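Local coordinates for protein phosphodiesterase (Candida albicans, PDB 6CPU) that belongs to the 3'5'-cyclic nucleotide phosphodiesterase family and carries a zinc ion and a magnesium ion in its largely helical domain, at residues V280-A285 with C460-N465. Numbering follows the deposited sequence.
With ZN (zinc ion), chain B.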
ATOM      1  N   VAL A 280      -1.930  -2.486   4.632  1.00 20.20           N
ATOM      2  CA  VAL A 280      -3.087  -2.771   5.456  1.00 20.84           C
ATOM      3  C   VAL A 280      -2.641  -3.309   6.833  1.00 20.24           C
ATOM      4  O   VAL A 280      -3.210  -2.951   7.847  1.00 21.15           O
ATOM      5  CB  VAL A 280      -4.066  -3.729   4.750  1.00 20.54           C
ATOM      6  CG1 VAL A 280      -5.229  -4.068   5.669  1.00 21.04           C
ATOM      7  CG2 VAL A 280      -4.584  -3.093   3.452  1.00 20.85           C
ATOM      8  N   ASP A 281      -1.593  -4.114   6.842  1.00 21.74           N
ATOM      9  CA  ASP A 281      -0.972  -4.553   8.090  1.00 22.98           C
ATOM     10  C   ASP A 281      -0.505  -3.380   8.954  1.00 23.02           C
ATOM     11  O   ASP A 281      -0.799  -3.327  10.153  1.00 22.79           O
ATOM     12  CB  ASP A 281       0.202  -5.459   7.778  1.00 22.83           C
ATOM     13  CG  ASP A 281       0.795  -6.070   9.017  1.00 25.11           C
ATOM     14  OD1 ASP A 281       0.067  -6.810   9.716  1.00 24.66           O
ATOM     15  OD2 ASP A 281       1.982  -5.812   9.271  1.00 26.77           O
ATOM     16  N   VAL A 282       0.210  -2.429   8.354  1.00 21.81           N
ATOM     17  CA  VAL A 282       0.683  -1.239   9.071  1.00 22.22           C
ATOM     18  C   VAL A 282      -0.477  -0.374   9.563  1.00 22.48           C
ATOM     19  O   VAL A 282      -0.465   0.154  10.694  1.00 23.05           O
ATOM     20  CB  VAL A 282       1.674  -0.399   8.201  1.00 21.79           C
ATOM     21  CG1 VAL A 282       2.001   0.930   8.855  1.00 22.51           C
ATOM     22  CG2 VAL A 282       2.951  -1.184   7.949  1.00 22.90           C
ATOM     23  N   LEU A 283      -1.500  -0.240   8.734  1.00 21.50           N
ATOM     24  CA  LEU A 283      -2.713   0.469   9.130  1.00 21.19           C
ATOM     25  C   LEU A 283      -3.348  -0.209  10.361  1.00 21.65           C
ATOM     26  O   LEU A 283      -3.744   0.452  11.330  1.00 21.04           O
ATOM     27  CB  LEU A 283      -3.712   0.484   7.963  1.00 21.46           C
ATOM     28  CG  LEU A 283      -5.162   0.862   8.259  1.00 22.08           C
ATOM     29  CD1 LEU A 283      -5.252   2.293   8.746  1.00 22.91           C
ATOM     30  CD2 LEU A 283      -6.038   0.673   7.031  1.00 22.99           C
ATOM     31  N   GLN A 284      -3.432  -1.525  10.297  1.00 24.05           N
ATOM     32  CA  GLN A 284      -4.046  -2.322  11.367  1.00 26.00           C
ATOM     33  C   GLN A 284      -3.255  -2.239  12.674  1.00 26.64           C
ATOM     34  O   GLN A 284      -3.855  -2.202  13.751  1.00 26.12           O
ATOM     35  CB  GLN A 284      -4.193  -3.768  10.916  1.00 26.13           C
ATOM     36  CG  GLN A 284      -5.126  -4.615  11.789  1.00 26.91           C
ATOM     37  CD  GLN A 284      -4.399  -5.450  12.843  1.00 28.22           C
ATOM     38  OE1 GLN A 284      -3.165  -5.391  12.991  1.00 25.77           O
ATOM     39  NE2 GLN A 284      -5.167  -6.282  13.546  1.00 27.72           N
ATOM     40  N   ALA A 285      -1.923  -2.230  12.578  1.00 26.73           N
ATOM     41  CA  ALA A 285      -1.067  -1.982  13.750  1.00 27.95           C
ATOM     42  C   ALA A 285      -1.371  -0.628  14.356  1.00 29.02           C
ATOM     43  O   ALA A 285      -1.626  -0.527  15.558  1.00 29.37           O
ATOM     44  CB  ALA A 285       0.402  -2.080  13.380  1.00 28.06           C
ATOM     45  N   CYS A 460       6.543   2.690  14.553  1.00 31.10           N
ATOM     46  CA  CYS A 460       6.347   1.428  15.271  1.00 30.95           C
ATOM     47  C   CYS A 460       5.500   0.471  14.424  1.00 29.27           C
ATOM     48  O   CYS A 460       5.848  -0.699  14.254  1.00 30.75           O
ATOM     49  CB  CYS A 460       5.698   1.691  16.631  1.00 32.25           C
ATOM     50  SG  CYS A 460       6.847   2.362  17.876  1.00 35.89           S
ATOM     51  N   ALA A 461       4.412   0.990  13.865  1.00 28.17           N
ATOM     52  CA  ALA A 461       3.537   0.195  12.983  1.00 26.61           C
ATOM     53  C   ALA A 461       4.291  -0.365  11.785  1.00 27.85           C
ATOM     54  O   ALA A 461       4.161  -1.545  11.454  1.00 27.82           O
ATOM     55  CB  ALA A 461       2.359   1.034  12.523  1.00 27.05           C
ATOM     56  N   ASP A 462       5.097   0.479  11.138  1.00 27.09           N
ATOM     57  CA  ASP A 462       5.835   0.046   9.955  1.00 28.27           C
ATOM     58  C   ASP A 462       6.812  -1.099  10.238  1.00 29.50           C
ATOM     59  O   ASP A 462       7.020  -1.960   9.378  1.00 29.82           O
ATOM     60  CB  ASP A 462       6.573   1.231   9.338  1.00 29.45           C
ATOM     61  CG  ASP A 462       7.107   0.937   7.949  1.00 30.87           C
ATOM     62  OD1 ASP A 462       6.470   0.192   7.150  1.00 30.52           O
ATOM     63  OD2 ASP A 462       8.185   1.486   7.662  1.00 33.99           O
ATOM     64  N   ILE A 463       7.415  -1.122  11.432  1.00 28.62           N
ATOM     65  CA  ILE A 463       8.363  -2.195  11.781  1.00 29.14           C
ATOM     66  C   ILE A 463       7.770  -3.171  12.807  1.00 30.77           C
ATOM     67  O   ILE A 463       8.500  -3.773  13.600  1.00 30.43           O
ATOM     68  CB  ILE A 463       9.733  -1.639  12.270  1.00 30.25           C
ATOM     69  CG1 ILE A 463       9.602  -0.847  13.575  1.00 31.24           C
ATOM     70  CG2 ILE A 463      10.367  -0.764  11.198  1.00 30.59           C
ATOM     71  CD1 ILE A 463      10.911  -0.746  14.337  1.00 34.14           C
ATOM     72  N   SER A 464       6.453  -3.359  12.758  1.00 31.23           N
ATOM     73  CA  SER A 464       5.742  -4.131  13.784  1.00 30.92           C
ATOM     74  C   SER A 464       5.783  -5.641  13.581  1.00 30.83           C
ATOM     75  O   SER A 464       5.276  -6.382  14.431  1.00 33.21           O
ATOM     76  CB  SER A 464       4.289  -3.652  13.878  1.00 31.64           C
ATOM     77  OG  SER A 464       3.579  -3.967  12.691  1.00 32.90           O
ATOM     78  N   ASN A 465       6.388  -6.118  12.491  1.00 30.03           N
ATOM     79  CA  ASN A 465       6.437  -7.546  12.221  1.00 31.10           C
ATOM     80  C   ASN A 465       7.033  -8.339  13.388  1.00 33.49           C
ATOM     81  O   ASN A 465       6.529  -9.411  13.717  1.00 34.44           O
ATOM     82  CB  ASN A 465       7.255  -7.847  10.974  1.00 32.83           C
ATOM     83  CG  ASN A 465       6.557  -7.435   9.692  1.00 31.85           C
ATOM     84  OD1 ASN A 465       5.409  -6.967   9.688  1.00 31.99           O
ATOM     85  ND2 ASN A 465       7.246  -7.628   8.588  1.00 32.22           N
TER
HETATM   86 ZN    ZN B 601       6.342   0.174   5.082  1.00 34.92          ZN
HETATM   87  O   HOH W   1       3.907  -5.891   7.307  1.00 29.28           O
HETATM   88  O   HOH W   2       3.168  -6.329  11.484  1.00 32.04           O
HETATM   89  O   HOH W   3       7.740   1.826   5.033  1.00 30.21           O
HETATM   90  O   HOH W   4       8.144  -1.086   4.850  1.00 34.55           O
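Val282 of helix 276-292 lies against the last turn of helix 446-462, where the Ala461 methyl points at it and the Asp462 backbone lies alongside. From its CB the two methyls part. CG1, anti to the backbone N (chi1 172°), rests on the methyl of Ala461, with Val282 CG1 3.7 Å from Ala461 CB. CG2 packs on the backbone of the next residue, Val282 CG2 standing 3.7 Å from Asp462 CA. The Ala461 methyl also comes up to the Val282 carbonyl and, one turn further along, meets Ala285 CB at 3.8 Å from its own CB. The methyls of Ala285 and Ala461 are consistent with the close approach of the helices, Val282 CA lying 5.1 Å from Ala461 CA.

The Asp462 side chain leaves the backbone pointing away from helix 276-292, and its OD1 binds the zinc ion at 2.1 Å, while OD2 accepts a hydrogen bond from a zinc-bound water. His278, from the same helix as Val282, together with His349 and Asp350 supplies the other protein ligands, so that both helices bring a ligand to a histidine-aspartate metal site characteristic of the HD superfamily of phosphodiesterases.

Past Asp462 the chain leaves the helix at Ile463, and Ser464 OG donates to Ala461 O at 2.8 Å, an acceptor that also takes the Ser464 N-H. Here the contact becomes polar and water-mediated. Asp281 OD2 and Asn465 OD1, both acceptors, are bridged by two waters; one of these also lies within hydrogen-bonding distance of Ser464 OG and can donate to no more than two of the three oxygens at a time. The carboxylate and amide planes are turned 48° from one another. Asp281 OD1 forms a salt bridge with Arg468, which also hydrogen-bonds Gln284 OE1.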